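Local coordinates for protein serine repeat antigen 5 (Plasmodium falciparum, PDB 6X42) that is a papain-family pseudo-zymogen of the malaria parasite, related to cysteine proteases and probably lacking conventional cysteine-protease activity, at residues Met100-Ile105 with Val275-Asp280; Ile105-Gly110 with Gly143-Asn148; Cys29-Leu32 with Cys38-Asn41; Ser116-Asn121 with Val125-Pro130; Ser53-Ser58 with Ile76-Val81. All coordinates share one frame; numbering follows the deposited sequence. Where two conformers were deposited one is given.

Interaction 1: residues Met100-Ile105 with Val275-Asp280; sequences MEFLQI and VIFNVD
The torsions of Leu103 and Phe277 bring the leucine branch over one face of the phenylalanine ring: each places CG beside its own backbone N (chi1 -70° in both), and the two side chains slide past each other in opposite directions. Leu103 CD2 therefore sits over the middle of the Phe277 ring, 3.7 Å from its centroid and almost exactly on the normal, a textbook CH-pi contact. The fork and its other methyl lie toward one side of the ring: Leu103 CG is 3.7 Å from Phe277 CE1, and Leu103 CD1 is 3.8 Å from Phe277 CD1. Phe102 meets the far end of the same ring, its CD2 being 3.7 Å from Phe277 CE2. The two ring planes are nearly parallel, at 12°, but so far displaced that little overlap remains. Phe277 thus touches two successive helix residues, Leu103 over a face and Phe102 obliquely, and no hydrogen bond crosses the contact. Its backbone is fixed separately, Phe277 N being hydrogen-bonded to His61 NE2, while Ser58 and Leu62 of helix 53-68 touch both phenylalanines. The helical segment 100-105 and the strand piece 275-277 run nearly parallel, their axes 10.7 Å apart at closest approach. This is helix-on-sheet packing in the hydrophobic core of a papain-like fold.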
# COMPACT_ATOMS: atom_id res chain seq x y z
N MET A 100 0.43 -10.82 -3.99
CA MET A 100 0.99 -11.88 -4.82
C MET A 100 0.21 -12.02 -6.12
O MET A 100 0.80 -12.15 -7.20
CB MET A 100 1.01 -13.18 -4.02
CG MET A 100 1.66 -13.06 -2.61
SD MET A 100 0.71 -12.38 -1.18
CE MET A 100 2.01 -11.58 -0.27
N GLU A 101 -1.12 -12.03 -6.04
CA GLU A 101 -1.87 -12.17 -7.28
C GLU A 101 -1.74 -10.92 -8.15
O GLU A 101 -1.72 -11.00 -9.38
CB GLU A 101 -3.35 -12.52 -7.07
CG GLU A 101 -4.00 -12.76 -8.45
CD GLU A 101 -5.49 -13.09 -8.49
OE1 GLU A 101 -6.19 -13.06 -7.45
OE2 GLU A 101 -5.98 -13.39 -9.60
N PHE A 102 -1.67 -9.75 -7.52
CA PHE A 102 -1.46 -8.51 -8.26
C PHE A 102 -0.24 -8.62 -9.17
O PHE A 102 -0.29 -8.29 -10.36
CB PHE A 102 -1.35 -7.35 -7.27
CG PHE A 102 -1.16 -6.03 -7.91
CD1 PHE A 102 -2.25 -5.19 -8.17
CD2 PHE A 102 0.11 -5.56 -8.20
CE1 PHE A 102 -2.08 -3.96 -8.75
CE2 PHE A 102 0.29 -4.32 -8.78
CZ PHE A 102 -0.81 -3.51 -9.05
N LEU A 103 0.88 -9.11 -8.63
CA LEU A 103 2.06 -9.24 -9.46
C LEU A 103 1.85 -10.27 -10.58
O LEU A 103 2.37 -10.10 -11.69
CB LEU A 103 3.26 -9.64 -8.62
CG LEU A 103 3.80 -8.56 -7.69
CD1 LEU A 103 4.98 -9.13 -6.94
CD2 LEU A 103 4.22 -7.31 -8.42
N GLN A 104 1.13 -11.35 -10.30
CA GLN A 104 0.89 -12.36 -11.33
C GLN A 104 0.12 -11.77 -12.50
O GLN A 104 0.37 -12.13 -13.66
CB GLN A 104 0.12 -13.52 -10.73
CG GLN A 104 0.15 -14.75 -11.62
CD GLN A 104 1.56 -15.34 -11.75
OE1 GLN A 104 2.29 -15.47 -10.77
NE2 GLN A 104 1.96 -15.67 -12.98
N ILE A 105 -0.83 -10.89 -12.22
CA ILE A 105 -1.60 -10.26 -13.29
C ILE A 105 -0.70 -9.39 -14.16
O ILE A 105 -0.79 -9.43 -15.39
CB ILE A 105 -2.77 -9.46 -12.68
CG1 ILE A 105 -3.78 -10.44 -12.09
CG2 ILE A 105 -3.40 -8.53 -13.71
CD1 ILE A 105 -4.66 -9.84 -11.06
N VAL A 275 4.26 -5.77 2.79
CA VAL A 275 4.74 -6.32 1.53
C VAL A 275 5.43 -5.22 0.74
O VAL A 275 4.92 -4.09 0.66
CB VAL A 275 3.61 -6.97 0.70
CG1 VAL A 275 4.14 -7.54 -0.60
CG2 VAL A 275 2.91 -8.04 1.49
N ILE A 276 6.57 -5.55 0.15
CA ILE A 276 7.27 -4.69 -0.79
C ILE A 276 7.44 -5.43 -2.11
O ILE A 276 7.55 -6.66 -2.15
CB ILE A 276 8.63 -4.17 -0.29
CG1 ILE A 276 9.61 -5.30 -0.07
CG2 ILE A 276 8.45 -3.40 1.01
CD1 ILE A 276 11.03 -4.81 0.18
N PHE A 277 7.37 -4.66 -3.21
CA PHE A 277 7.59 -5.19 -4.54
C PHE A 277 9.03 -4.95 -4.96
O PHE A 277 9.57 -3.85 -4.75
CB PHE A 277 6.65 -4.54 -5.53
CG PHE A 277 5.19 -4.95 -5.38
CD1 PHE A 277 4.80 -6.10 -4.71
CD2 PHE A 277 4.20 -4.17 -5.97
CE1 PHE A 277 3.45 -6.44 -4.62
CE2 PHE A 277 2.85 -4.52 -5.89
CZ PHE A 277 2.49 -5.65 -5.23
N ASN A 278 9.64 -5.96 -5.57
CA ASN A 278 11.02 -5.89 -6.04
C ASN A 278 10.99 -5.74 -7.55
O ASN A 278 10.76 -6.71 -8.28
CB ASN A 278 11.75 -7.14 -5.59
CG ASN A 278 11.69 -7.34 -4.09
OD1 ASN A 278 11.92 -6.41 -3.33
ND2 ASN A 278 11.36 -8.55 -3.66
N VAL A 279 11.19 -4.51 -8.03
CA VAL A 279 11.07 -4.21 -9.45
C VAL A 279 12.28 -3.45 -9.96
O VAL A 279 12.95 -2.73 -9.21
CB VAL A 279 9.78 -3.43 -9.76
CG1 VAL A 279 8.56 -4.19 -9.26
CG2 VAL A 279 9.86 -2.05 -9.13
N ASP A 280 12.58 -3.63 -11.24
CA ASP A 280 13.56 -2.81 -11.94
C ASP A 280 12.78 -1.83 -12.81
O ASP A 280 11.88 -2.23 -13.55
CB ASP A 280 14.48 -3.67 -12.82
CG ASP A 280 15.44 -2.82 -13.67

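Interaction 2: residues Ile105-Gly110 with Gly143-Asn148; sequences IIEDYG and GKILHN
Glu107 and His147 come from opposite directions and join in a His-carboxylate hydrogen bond, tying the last turn of helix 99-109 to the loop that follows the short strand 144-145 of the papain-like fold. His147 NE2 donates to Glu107 OE2 over 2.6 Å, with an N-H...O angle of 160°. The oxygen lies at the ring edge, practically in the imidazole plane, whereas the nitrogen meets the syn side of the carboxylate tilted 24° from its plane. Ring and carboxylate planes are 27° apart. Glu107 leaves the helix with CG beside its backbone N and bends at chi2, which swings the carboxylate across Ile145. The other imidazole nitrogen, His147 ND1, is hydrogen-bonded to Gly157 O, so both nitrogens have acceptors. The ring is then probably cationic, and the short bond would be strengthened by charge. Beneath this exposed pair the contact turns apolar and buried: Ile145 crosses Ile106 at a slant, with Ile106 CG2 4.1 Å from Ile145 CD1, and Trp140 and Leu112 pack on Ile106 from the loops. The isoleucine methyl marks the boundary between the two layers, for Ile145 CD1 also touches Glu107 CG at 3.8 Å and Glu107 OE2 at 3.4 Å.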
# COMPACT_ATOMS: atom_id res chain seq x y z
N ILE A 105 -0.83 -10.89 -12.22
CA ILE A 105 -1.60 -10.26 -13.29
C ILE A 105 -0.70 -9.39 -14.16
O ILE A 105 -0.79 -9.43 -15.39
CB ILE A 105 -2.77 -9.46 -12.68
CG1 ILE A 105 -3.78 -10.44 -12.09
CG2 ILE A 105 -3.40 -8.53 -13.71
CD1 ILE A 105 -4.66 -9.84 -11.06
N ILE A 106 0.19 -8.62 -13.53
CA ILE A 106 1.19 -7.87 -14.30
C ILE A 106 2.03 -8.80 -15.16
O ILE A 106 2.32 -8.51 -16.32
CB ILE A 106 2.10 -7.04 -13.37
CG1 ILE A 106 1.29 -5.95 -12.71
CG2 ILE A 106 3.28 -6.46 -14.16
CD1 ILE A 106 2.12 -5.15 -11.74
N GLU A 107 2.51 -9.91 -14.58
CA GLU A 107 3.34 -10.83 -15.37
C GLU A 107 2.56 -11.37 -16.56
O GLU A 107 3.11 -11.52 -17.66
CB GLU A 107 3.80 -11.99 -14.49
CG GLU A 107 4.55 -11.59 -13.23
CD GLU A 107 6.05 -11.60 -13.38
OE1 GLU A 107 6.53 -11.71 -14.52
OE2 GLU A 107 6.76 -11.53 -12.36
N ASP A 108 1.28 -11.69 -16.35
CA ASP A 108 0.50 -12.35 -17.39
C ASP A 108 0.08 -11.38 -18.49
O ASP A 108 -0.07 -11.80 -19.65
CB ASP A 108 -0.75 -12.99 -16.78
CG ASP A 108 -0.43 -14.19 -15.89
OD1 ASP A 108 -1.30 -14.60 -15.09
OD2 ASP A 108 0.69 -14.73 -15.99
N TYR A 109 -0.15 -10.11 -18.16
CA TYR A 109 -0.69 -9.15 -19.12
C TYR A 109 0.33 -8.14 -19.63
O TYR A 109 0.20 -7.68 -20.76
CB TYR A 109 -1.92 -8.44 -18.52
CG TYR A 109 -3.13 -9.36 -18.50
CD1 TYR A 109 -3.28 -10.33 -17.51
CD2 TYR A 109 -4.08 -9.31 -19.52
CE1 TYR A 109 -4.36 -11.19 -17.51
CE2 TYR A 109 -5.17 -10.16 -19.53
CZ TYR A 109 -5.29 -11.10 -18.53
OH TYR A 109 -6.36 -11.96 -18.53
N GLY A 110 1.35 -7.81 -18.85
CA GLY A 110 2.38 -6.89 -19.32
C GLY A 110 1.93 -5.46 -19.51
O GLY A 110 2.72 -4.63 -19.99
N GLY A 143 9.05 -1.76 -17.29
CA GLY A 143 9.11 -2.33 -15.96
C GLY A 143 9.40 -3.81 -16.02
O GLY A 143 9.05 -4.50 -16.98
N LYS A 144 10.06 -4.30 -14.98
CA LYS A 144 10.34 -5.72 -14.81
C LYS A 144 10.22 -6.07 -13.34
O LYS A 144 10.78 -5.37 -12.49
CB LYS A 144 11.75 -6.06 -15.29
CG LYS A 144 12.09 -7.54 -15.24
N ILE A 145 9.48 -7.12 -13.04
CA ILE A 145 9.47 -7.68 -11.69
C ILE A 145 10.72 -8.55 -11.57
O ILE A 145 10.99 -9.39 -12.43
CB ILE A 145 8.20 -8.51 -11.46
CG1 ILE A 145 6.97 -7.61 -11.41
CG2 ILE A 145 8.31 -9.33 -10.14
CD1 ILE A 145 5.66 -8.41 -11.44
N LEU A 146 11.47 -8.35 -10.49
CA LEU A 146 12.73 -9.05 -10.30
C LEU A 146 12.50 -10.43 -9.70
O LEU A 146 11.78 -10.58 -8.71
CB LEU A 146 13.65 -8.22 -9.40
CG LEU A 146 14.14 -6.94 -10.07
CD1 LEU A 146 14.82 -6.07 -9.04
CD2 LEU A 146 15.08 -7.25 -11.22
N HIS A 147 13.15 -11.43 -10.30
CA HIS A 147 13.16 -12.80 -9.77
C HIS A 147 14.59 -13.29 -9.63
O HIS A 147 14.87 -14.48 -9.81
CB HIS A 147 12.35 -13.74 -10.65
CG HIS A 147 10.92 -13.32 -10.77
ND1 HIS A 147 10.03 -13.39 -9.73
CD2 HIS A 147 10.25 -12.78 -11.81
CE1 HIS A 147 8.86 -12.94 -10.12
NE2 HIS A 147 8.96 -12.57 -11.39
N ASN A 148 15.49 -12.37 -9.33
CA ASN A 148 16.90 -12.70 -9.23
C ASN A 148 17.13 -13.57 -8.02
O ASN A 148 16.51 -13.38 -6.97
CB ASN A 148 17.72 -11.43 -9.12
CG ASN A 148 17.65 -10.59 -10.38
OD1 ASN A 148 17.61 -11.12 -11.49
ND2 ASN A 148 17.64 -9.28 -10.21

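Interaction 3: residues Cys29-Leu32 with Cys38-Asn41; sequences CNRL and CISN
Ser40 and Arg31 meet through a side-chain oxygen and a main-chain one. Ser40 OG stands 2.6 Å from Arg31 O, a very close polar approach, and 3.5 Å from Leu32 CA, where the two backbones come nearest, with 4.8 Å between Leu32 CA and Ser40 CA. The hydrogen bond of this hydroxyl is to Asp34 O, so it lies close to two carbonyls, one of segment 29-32 and one of the link. Its place follows from chi1 of Ser40, -48°, which sets OG beside the backbone N and facing segment 29-32. The second touching pair is apolar: Ile39 CD1 packs against the aliphatic shaft of Arg31, 3.8 Å from Arg31 CD, the two chains passing at a slant. Arg31 is extended from CG to NE, and this carries its guanidinium past the isoleucine to the carbonyls of Val183 and Met184, which accept from NH1 and NH2 respectively.

The next shell shapes the two short 3-10 pieces. Asn41 N donates to Cys38 O at 3.0 Å, closing the turn that presents Ile39 and Ser40. On the other side Asn30 OD1 receives a weak, strongly bent bond from Leu32 N, 3.1 Å long, in the pattern of an Asx turn. Disulfides fix the flanks: Cys29 joins Cys24, and Cys38 joins Cys67. The compact turn thus lies ahead of helix 53-68, with Ile39 against Tyr60, Thr64 and Cys67 of that helix, Arg31 reaching the C-terminal turn of helix 172-186, and Cys29 backbone-bonded to Tyr226 of strand 219-230.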
# COMPACT_ATOMS: atom_id res chain seq x y z
N CYS A 29 8.90 11.32 8.55
CA CYS A 29 8.64 11.26 7.12
C CYS A 29 7.18 11.58 6.88
O CYS A 29 6.30 10.80 7.26
CB CYS A 29 9.00 9.87 6.57
SG CYS A 29 8.71 9.70 4.78
N ASN A 30 6.92 12.72 6.24
CA ASN A 30 5.57 13.10 5.84
C ASN A 30 5.72 13.90 4.54
O ASN A 30 5.86 15.13 4.56
CB ASN A 30 4.86 13.88 6.93
CG ASN A 30 3.41 14.16 6.58
OD1 ASN A 30 3.03 14.10 5.43
ND2 ASN A 30 2.61 14.45 7.58
N ARG A 31 5.70 13.18 3.42
CA ARG A 31 5.84 13.83 2.13
C ARG A 31 4.60 14.63 1.76
O ARG A 31 4.68 15.48 0.87
CB ARG A 31 6.13 12.79 1.06
CG ARG A 31 7.50 12.15 1.24
CD ARG A 31 7.79 11.22 0.10
NE ARG A 31 9.18 10.80 0.08
CZ ARG A 31 9.63 9.58 0.42
NH1 ARG A 31 8.80 8.63 0.83
NH2 ARG A 31 10.92 9.33 0.36
N LEU A 32 3.47 14.36 2.41
CA LEU A 32 2.24 15.10 2.13
C LEU A 32 2.37 16.57 2.50
O LEU A 32 1.59 17.39 2.00
CB LEU A 32 1.07 14.45 2.89
CG LEU A 32 0.95 12.92 2.77
CD1 LEU A 32 -0.08 12.37 3.76
CD2 LEU A 32 0.56 12.54 1.35
N CYS A 38 5.89 14.56 -5.88
CA CYS A 38 5.09 13.65 -6.71
C CYS A 38 4.10 12.86 -5.87
O CYS A 38 2.92 12.72 -6.24
CB CYS A 38 6.07 12.70 -7.42
SG CYS A 38 5.40 11.54 -8.62
N ILE A 39 4.55 12.35 -4.73
CA ILE A 39 3.70 11.48 -3.92
C ILE A 39 2.52 12.25 -3.34
O ILE A 39 1.42 11.70 -3.20
CB ILE A 39 4.57 10.75 -2.88
CG1 ILE A 39 5.44 9.71 -3.60
CG2 ILE A 39 3.71 10.09 -1.85
CD1 ILE A 39 6.55 9.10 -2.78
N SER A 40 2.69 13.54 -3.04
CA SER A 40 1.57 14.32 -2.51
C SER A 40 0.49 14.56 -3.54
O SER A 40 -0.61 14.97 -3.19
CB SER A 40 2.06 15.68 -2.02
OG SER A 40 3.20 15.51 -1.22
N ASN A 41 0.80 14.34 -4.81
CA ASN A 41 -0.15 14.54 -5.89
C ASN A 41 -0.86 13.26 -6.30
O ASN A 41 -1.62 13.27 -7.27
CB ASN A 41 0.60 15.21 -7.04
CG ASN A 41 0.73 16.70 -6.81
OD1 ASN A 41 -0.20 17.46 -7.09
ND2 ASN A 41 1.79 17.10 -6.12

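Interaction 4: residues Ser116-Asn121 with Val125-Pro130; sequences SNYPYN and VGEQCP
Tyr118 faces Pro130 across two irregular, largely extended segments that a three-residue link folds back on each other. The backbones come nearest at Asn121 and Val125, whose CA atoms are 7.3 Å apart, while those of Tyr118 and Pro130 are 8.3 Å apart, too wide for sheet pairing. No backbone hydrogen bond spans them; side chains fill the gap. Gly126, with a positive phi of 111°, turns the second segment just before Glu127.

Tyr118 carries most of the contact. With CG opposite its backbone N (chi1 -172°), the ring reaches across, and Pro130 lies over one face: Pro130 CG is 3.5 Å from the centroid of the Tyr118 ring, close to the normal, a CH-pi contact. The phenol end is used at its edge. Tyr118 OH donates to Glu127 OE2 at 2.6 Å, and the oxygen offers its anti lone pair, the one pointing away from OE1. Glu127 arrives from the opposite direction, extended beyond CG, its carboxylate turned 28° from the ring plane. Asn83 ND2 also hydrogen-bonds to the phenol oxygen, so this polar atom is gripped twice. Farther along, Tyr120 crosses Val125 at a slant, with Tyr120 CE1 3.7 Å from Val125 CG2. Tyr120 OH is hydrogen-bonded to Gln47 O and Thr52 OG1.

The loop pair wraps helix 78-83: Tyr118 packs on Leu79 and Tyr80, Val125 on Leu79, and the Cys129-Cys84 disulfide fastens the far end just beyond that helix. Tyr120 meets Phe56 of helix 53-68 edge-to-face.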
# COMPACT_ATOMS: atom_id res chain seq x y z
N SER A 116 -7.18 7.05 -16.29
CA SER A 116 -7.92 7.85 -17.27
C SER A 116 -8.45 6.99 -18.41
O SER A 116 -9.53 7.27 -18.95
CB SER A 116 -7.01 8.96 -17.80
OG SER A 116 -6.70 9.87 -16.77
N ASN A 117 -7.73 5.93 -18.78
CA ASN A 117 -8.13 5.09 -19.89
C ASN A 117 -9.26 4.12 -19.53
O ASN A 117 -10.03 3.72 -20.40
CB ASN A 117 -6.93 4.26 -20.35
CG ASN A 117 -5.77 5.10 -20.82
OD1 ASN A 117 -4.61 4.75 -20.58
ND2 ASN A 117 -6.05 6.21 -21.51
N TYR A 118 -9.35 3.72 -18.27
CA TYR A 118 -10.34 2.72 -17.84
C TYR A 118 -10.64 3.01 -16.38
O TYR A 118 -10.10 2.37 -15.46
CB TYR A 118 -9.82 1.30 -18.09
CG TYR A 118 -10.81 0.18 -17.86
CD1 TYR A 118 -12.06 0.17 -18.49
CD2 TYR A 118 -10.50 -0.89 -17.05
CE1 TYR A 118 -12.96 -0.86 -18.28
CE2 TYR A 118 -11.38 -1.92 -16.85
CZ TYR A 118 -12.61 -1.90 -17.46
OH TYR A 118 -13.48 -2.94 -17.21
N PRO A 119 -11.47 4.02 -16.12
CA PRO A 119 -11.59 4.55 -14.76
C PRO A 119 -12.49 3.71 -13.86
O PRO A 119 -13.38 2.99 -14.31
CB PRO A 119 -12.18 5.94 -14.97
CG PRO A 119 -12.83 5.87 -16.30
CD PRO A 119 -12.07 4.93 -17.11
N TYR A 120 -12.28 3.86 -12.56
CA TYR A 120 -12.90 2.97 -11.59
C TYR A 120 -14.34 3.36 -11.27
O TYR A 120 -14.64 4.51 -10.97
CB TYR A 120 -12.08 2.94 -10.31
CG TYR A 120 -12.51 1.90 -9.29
CD1 TYR A 120 -12.09 0.58 -9.39
CD2 TYR A 120 -13.33 2.25 -8.23
CE1 TYR A 120 -12.44 -0.37 -8.44
CE2 TYR A 120 -13.72 1.32 -7.29
CZ TYR A 120 -13.26 0.01 -7.38
OH TYR A 120 -13.60 -0.95 -6.44
N ASN A 121 -15.21 2.36 -11.27
CA ASN A 121 -16.51 2.45 -10.63
C ASN A 121 -16.71 1.06 -10.07
O ASN A 121 -16.58 0.08 -10.81
CB ASN A 121 -17.63 2.83 -11.63
CG ASN A 121 -18.99 3.06 -10.98
OD1 ASN A 121 -19.32 2.44 -9.97
ND2 ASN A 121 -19.80 3.94 -11.59
N VAL A 125 -16.63 -3.76 -11.30
CA VAL A 125 -15.69 -4.78 -10.86
C VAL A 125 -16.31 -6.14 -11.16
O VAL A 125 -17.37 -6.48 -10.61
CB VAL A 125 -15.37 -4.60 -9.38
CG1 VAL A 125 -14.58 -5.79 -8.85
CG2 VAL A 125 -14.60 -3.31 -9.19
N GLY A 126 -15.67 -6.92 -12.03
CA GLY A 126 -16.18 -8.18 -12.52
C GLY A 126 -16.59 -8.17 -13.97
O GLY A 126 -16.91 -9.24 -14.50
N GLU A 127 -16.64 -7.02 -14.64
CA GLU A 127 -17.03 -6.99 -16.04
C GLU A 127 -15.89 -7.53 -16.92
O GLU A 127 -14.77 -7.75 -16.46
CB GLU A 127 -17.49 -5.59 -16.48
CG GLU A 127 -16.39 -4.62 -16.81
CD GLU A 127 -16.86 -3.32 -17.42
OE1 GLU A 127 -18.09 -3.06 -17.45
OE2 GLU A 127 -15.99 -2.58 -17.90
N GLN A 128 -16.20 -7.76 -18.19
CA GLN A 128 -15.20 -8.32 -19.09
C GLN A 128 -13.98 -7.42 -19.18
O GLN A 128 -14.08 -6.20 -19.20
CB GLN A 128 -15.83 -8.49 -20.48
CG GLN A 128 -14.87 -9.00 -21.52
CD GLN A 128 -15.41 -8.82 -22.91
OE1 GLN A 128 -16.47 -9.35 -23.24
NE2 GLN A 128 -14.68 -8.08 -23.75
N CYS A 129 -12.81 -8.04 -19.23
CA CYS A 129 -11.56 -7.31 -19.41
C CYS A 129 -11.61 -6.53 -20.72
O CYS A 129 -11.90 -7.11 -21.77
CB CYS A 129 -10.41 -8.32 -19.46
SG CYS A 129 -8.77 -7.62 -19.72
N PRO A 130 -11.35 -5.22 -20.70
CA PRO A 130 -11.46 -4.41 -21.92
C PRO A 130 -10.27 -4.61 -22.84
O PRO A 130 -9.16 -4.94 -22.41
CB PRO A 130 -11.48 -2.97 -21.39
CG PRO A 130 -10.62 -3.05 -20.18
CD PRO A 130 -10.97 -4.39 -19.55

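Interaction 5: residues Ser53-Ser58 with Ile76-Val81; sequences SWIFAS and ISALYV
Ala78 is the small knob of this contact, and Ile55 with Phe56 forms the hollow that receives it. Its CB lies 3.7 Å from Ile55 CG2 and, on another flank, 3.8 Å from Phe56 CZ. It sits above one face of the Phe56 ring, displaced toward the rim, a CH-pi contact with 4.0 Å from Ala78 CB to the ring centroid. The smallness of the methyl lets the backbones close to 6.0 Å between the CA atoms of Ile55 and Ala78.

The return fit is made by Ile55, whose CG2 branch, set opposite the backbone N by a chi1 of -53°, enters the groove between Ala78 and Val81, one turn apart on helix 78-83. There Ile55 CG2 touches Ala78 O at 3.6 Å and Val81 CB at 3.9 Å. From behind, Trp54 supports the same residue: Ile55 CG1 rests over the indole.

Several polar groups cap or brace the helices. Ser77 is the N-cap of helix 78-83, its OG accepting from Tyr80 N and also bonded to Tyr118 O; Ser58 OG donates to Trp54 O. By comparison with papain, Ser53 probably occupies the position of the nucleophilic cysteine at the start of the central helix. Just beyond, Lys59 NZ and Glu63 OE2 hydrogen-bond to Ile76 O and N, but between residues 53-58 and 76-81 themselves no hydrogen bond crosses, so these faces adhere through close-fitting apolar surfaces.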
# COMPACT_ATOMS: atom_id res chain seq x y z
N SER A 53 -9.29 -3.54 -1.99
CA SER A 53 -8.14 -2.84 -1.41
C SER A 53 -6.82 -3.46 -1.83
O SER A 53 -5.81 -2.75 -1.91
CB SER A 53 -8.23 -2.78 0.12
OG SER A 53 -8.02 -4.06 0.71
N TRP A 54 -6.78 -4.77 -2.06
CA TRP A 54 -5.54 -5.40 -2.49
C TRP A 54 -5.00 -4.73 -3.75
O TRP A 54 -3.79 -4.60 -3.93
CB TRP A 54 -5.74 -6.90 -2.69
CG TRP A 54 -6.71 -7.30 -3.77
CD1 TRP A 54 -8.07 -7.26 -3.70
CD2 TRP A 54 -6.38 -7.80 -5.06
NE1 TRP A 54 -8.61 -7.72 -4.88
CE2 TRP A 54 -7.60 -8.05 -5.73
CE3 TRP A 54 -5.19 -8.07 -5.72
CZ2 TRP A 54 -7.65 -8.57 -7.02
CZ3 TRP A 54 -5.24 -8.57 -7.01
CH2 TRP A 54 -6.47 -8.82 -7.64
N ILE A 55 -5.91 -4.30 -4.64
CA ILE A 55 -5.52 -3.63 -5.87
C ILE A 55 -5.07 -2.20 -5.59
O ILE A 55 -4.04 -1.74 -6.08
CB ILE A 55 -6.67 -3.64 -6.89
CG1 ILE A 55 -7.20 -5.04 -7.13
CG2 ILE A 55 -6.19 -3.01 -8.20
CD1 ILE A 55 -8.43 -5.08 -8.08
N PHE A 56 -5.86 -1.45 -4.82
CA PHE A 56 -5.52 -0.06 -4.53
C PHE A 56 -4.18 0.06 -3.81
O PHE A 56 -3.35 0.90 -4.17
CB PHE A 56 -6.66 0.63 -3.76
CG PHE A 56 -7.85 0.94 -4.65
CD1 PHE A 56 -8.89 0.03 -4.79
CD2 PHE A 56 -7.89 2.09 -5.39
CE1 PHE A 56 -9.95 0.28 -5.65
CE2 PHE A 56 -8.95 2.35 -6.25
CZ PHE A 56 -9.98 1.43 -6.38
N ALA A 57 -3.96 -0.77 -2.80
CA ALA A 57 -2.71 -0.66 -2.05
C ALA A 57 -1.51 -1.11 -2.88
O ALA A 57 -0.41 -0.53 -2.81
CB ALA A 57 -2.81 -1.45 -0.76
N SER A 58 -1.69 -2.17 -3.66
CA SER A 58 -0.60 -2.67 -4.49
C SER A 58 -0.25 -1.68 -5.58
O SER A 58 0.93 -1.42 -5.85
CB SER A 58 -0.96 -4.03 -5.09
OG SER A 58 -1.08 -5.05 -4.13
N ILE A 76 -2.64 4.27 -11.86
CA ILE A 76 -2.90 2.98 -12.50
C ILE A 76 -4.39 2.66 -12.45
O ILE A 76 -5.07 2.97 -11.47
CB ILE A 76 -2.08 1.89 -11.77
CG1 ILE A 76 -0.58 2.12 -11.98
CG2 ILE A 76 -2.50 0.49 -12.21
CD1 ILE A 76 0.34 1.36 -11.02
N SER A 77 -4.91 2.02 -13.51
CA SER A 77 -6.31 1.59 -13.52
C SER A 77 -6.50 0.39 -12.60
O SER A 77 -6.16 -0.74 -12.96
CB SER A 77 -6.70 1.24 -14.95
OG SER A 77 -7.97 0.60 -14.99
N ALA A 78 -7.10 0.61 -11.43
CA ALA A 78 -7.45 -0.52 -10.57
C ALA A 78 -8.44 -1.44 -11.26
O ALA A 78 -8.43 -2.65 -11.05
CB ALA A 78 -8.06 -0.03 -9.26
N LEU A 79 -9.35 -0.87 -12.06
CA LEU A 79 -10.40 -1.67 -12.69
C LEU A 79 -9.82 -2.66 -13.70
O LEU A 79 -10.30 -3.79 -13.82
CB LEU A 79 -11.43 -0.75 -13.34
CG LEU A 79 -12.75 -1.41 -13.74
CD1 LEU A 79 -13.49 -1.93 -12.51
CD2 LEU A 79 -13.62 -0.43 -14.53
N TYR A 80 -8.76 -2.26 -14.42
CA TYR A 80 -8.12 -3.19 -15.34
C TYR A 80 -7.57 -4.40 -14.60
O TYR A 80 -7.75 -5.55 -15.03
CB TYR A 80 -7.02 -2.49 -16.13
CG TYR A 80 -6.51 -3.32 -17.29
CD1 TYR A 80 -7.15 -3.30 -18.52
CD2 TYR A 80 -5.42 -4.17 -17.14
CE1 TYR A 80 -6.70 -4.08 -19.58
CE2 TYR A 80 -4.97 -4.94 -18.19
CZ TYR A 80 -5.61 -4.90 -19.40
OH TYR A 80 -5.17 -5.69 -20.46
N VAL A 81 -6.90 -4.16 -13.47
CA VAL A 81 -6.34 -5.24 -12.68
C VAL A 81 -7.44 -6.12 -12.10
O VAL A 81 -7.29 -7.34 -12.01
CB VAL A 81 -5.39 -4.69 -11.60
CG1 VAL A 81 -4.84 -5.81 -10.73
CG2 VAL A 81 -4.28 -3.88 -12.27

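Along the chain interaction 3 closes first, then interaction 5, and interaction 4 is nested inside interaction 2, itself nested inside interaction 1. Interactions 1 and 2 share Ile105 and helix 99-109, have centres 7 Å apart, and reach neighbouring strands 273-280 and 144-145 of one sheet. Interaction 5 adjoins both through Val81, with its centre 12 Å from that of interaction 1. It also meets interaction 4, centres 11 Å apart, through a probable hydrogen bond between Ser77 OG and Tyr118 O. Interaction 3 stands apart, at least 20 Å centre to centre from the others. Helices 53-68, 78-83 and 99-109 thus form one continuous packing unit bound to the sheet, consistent with a papain-like scaffold.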